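PDB 7BYS: galactan 1,3-beta-galactosidase from Phanerochaete chrysosporium, which probably hydrolyses beta-1,3-galactan in an exo-acting manner, as a family 43 glycoside hydrolase that also carries a carbohydrate-binding module. Local coordinates for residues N1-S5 and D288-V292. Sequence-based numbering, arbitrary orientation.
Sequences NQIVS and DVWSV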
loop_
_atom_site.group_PDB
_atom_site.type_symbol
_atom_site.label_atom_id
_atom_site.label_comp_id
_atom_site.label_asym_id
_atom_site.label_seq_id
_atom_site.Cartn_x
_atom_site.Cartn_y
_atom_site.Cartn_z
ATOM N N ASN A 1 -1.892 -12.404 14.561
ATOM C CA ASN A 1 -1.010 -11.579 13.744
ATOM C C ASN A 1 -1.029 -12.036 12.287
ATOM O O ASN A 1 -0.220 -12.868 11.882
ATOM C CB ASN A 1 0.420 -11.633 14.290
ATOM C CG ASN A 1 1.332 -10.593 13.656
ATOM O OD1 ASN A 1 1.650 -10.670 12.466
ATOM N ND2 ASN A 1 1.764 -9.618 14.454
ATOM N N GLN A 2 -1.964 -11.507 11.498
ATOM C CA GLN A 2 -2.024 -11.796 10.071
ATOM C C GLN A 2 -2.140 -10.482 9.314
ATOM O O GLN A 2 -3.068 -9.703 9.560
ATOM C CB GLN A 2 -3.219 -12.694 9.742
ATOM C CG GLN A 2 -3.020 -14.165 10.075
ATOM C CD GLN A 2 -4.304 -14.959 9.941
ATOM O OE1 GLN A 2 -5.388 -14.457 10.236
ATOM N NE2 GLN A 2 -4.189 -16.203 9.489
ATOM N N ILE A 3 -1.201 -10.242 8.404
ATOM C CA ILE A 3 -1.240 -9.097 7.496
ATOM C C ILE A 3 -1.780 -9.600 6.168
ATOM O O ILE A 3 -1.141 -10.420 5.505
ATOM C CB ILE A 3 0.159 -8.489 7.318
ATOM C CG1 ILE A 3 0.652 -7.940 8.658
ATOM C CG2 ILE A 3 0.138 -7.390 6.244
ATOM C CD1 ILE A 3 2.071 -7.461 8.618
ATOM N N VAL A 4 -2.946 -9.094 5.769
ATOM C CA VAL A 4 -3.718 -9.666 4.670
ATOM C C VAL A 4 -4.007 -8.545 3.670
ATOM O O VAL A 4 -4.974 -7.788 3.804
ATOM C CB VAL A 4 -5.000 -10.342 5.159
ATOM C CG1 VAL A 4 -5.698 -11.017 3.997
ATOM C CG2 VAL A 4 -4.659 -11.351 6.254
ATOM N N SER A 5 -3.147 -8.412 2.665
ATOM C CA SER A 5 -3.221 -7.282 1.748
ATOM C C SER A 5 -4.496 -7.339 0.916
ATOM O O SER A 5 -4.809 -8.356 0.291
ATOM C CB SER A 5 -2.012 -7.302 0.823
ATOM O OG SER A 5 -0.862 -6.902 1.549
ATOM N N ASP A 288 -0.117 -13.670 0.440
ATOM C CA ASP A 288 -1.495 -13.257 0.684
ATOM C C ASP A 288 -1.766 -13.086 2.171
ATOM O O ASP A 288 -2.548 -12.215 2.565
ATOM C CB ASP A 288 -2.478 -14.307 0.146
ATOM C CG ASP A 288 -2.347 -14.548 -1.355
ATOM O OD1 ASP A 288 -2.289 -13.570 -2.128
ATOM O OD2 ASP A 288 -2.332 -15.727 -1.766
ATOM N N VAL A 289 -1.113 -13.901 3.001
ATOM C CA VAL A 289 -1.269 -13.888 4.450
ATOM C C VAL A 289 0.120 -14.079 5.042
ATOM O O VAL A 289 0.784 -15.080 4.762
ATOM C CB VAL A 289 -2.198 -15.025 4.917
ATOM C CG1 VAL A 289 -2.357 -15.002 6.426
ATOM C CG2 VAL A 289 -3.568 -14.930 4.242
ATOM N N TRP A 290 0.577 -13.124 5.841
ATOM C CA TRP A 290 1.871 -13.279 6.486
ATOM C C TRP A 290 1.830 -12.654 7.866
ATOM O O TRP A 290 0.958 -11.847 8.184
ATOM C CB TRP A 290 3.037 -12.720 5.645
ATOM C CG TRP A 290 2.945 -11.269 5.291
ATOM C CD1 TRP A 290 2.148 -10.707 4.336
ATOM C CD2 TRP A 290 3.732 -10.204 5.839
ATOM N NE1 TRP A 290 2.370 -9.350 4.276
ATOM C CE2 TRP A 290 3.341 -9.015 5.186
ATOM C CE3 TRP A 290 4.709 -10.134 6.833
ATOM C CZ2 TRP A 290 3.902 -7.774 5.494
ATOM C CZ3 TRP A 290 5.264 -8.897 7.143
ATOM C CH2 TRP A 290 4.870 -7.739 6.472
ATOM N N SER A 291 2.789 -13.050 8.698
ATOM C CA SER A 291 2.901 -12.549 10.059
ATOM C C SER A 291 4.236 -11.841 10.219
ATOM O O SER A 291 5.214 -12.166 9.541
ATOM C CB SER A 291 2.812 -13.692 11.071
ATOM O OG SER A 291 1.529 -14.284 11.032
ATOM N N VAL A 292 4.275 -10.875 11.127
ATOM C CA VAL A 292 5.462 -10.064 11.345
ATOM C C VAL A 292 5.823 -10.116 12.821
ATOM O O VAL A 292 4.941 -10.148 13.687
ATOM C CB VAL A 292 5.259 -8.607 10.856
ATOM C CG1 VAL A 292 4.226 -7.864 11.708
ATOM C CG2 VAL A 292 6.583 -7.866 10.840
HETATM O O HOH W 1 -3.827 -10.896 0.457
#
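I3 provides the apolar centre: its CD1 lies over one face of the W290 indole, 3.6 Å from the centroid of the six-membered ring and 16° off the normal, a CH-pi contact. The same I3 CD1 meets V292 CG1 at 3.8 Å, and W272 and V57 add to this cluster. On the opposite face of the paired backbones V4 and V289 pack more loosely beside W354, with V4 CG2 4.2 Å from V289 CG2. Between these two faces the backbones pair: I3 N donates to W290 O (2.7 Å) and W290 N to I3 O (3.2 Å), a single antiparallel hydrogen-bonded bridge. Weaker CA-H...O contacts flank it, Q2 CA to W290 O and V4 CA to D288 O, both 3.5 Å. At the N-terminal edge N1 OD1 replaces a further main-chain partner, accepting from V292 N at 3.0 Å, while in the conformer given S291 OG donates to N1 O at a very short 2.4 Å. At the other end one water donates to S5 O (2.7 Å) and D288 O (2.8 Å), filling the gap where the chains diverge. The D288 carboxylate turns to Y358, S394 and Y427, at the junction of the catalytic beta-propeller and the carbohydrate-binding beta-sandwich. With one regular bridge, the first residues line 290-293, whose other edge pairs with 298-301, largely through apolar packing, the N1 and S291 side chains and a water, not as a full extra strand.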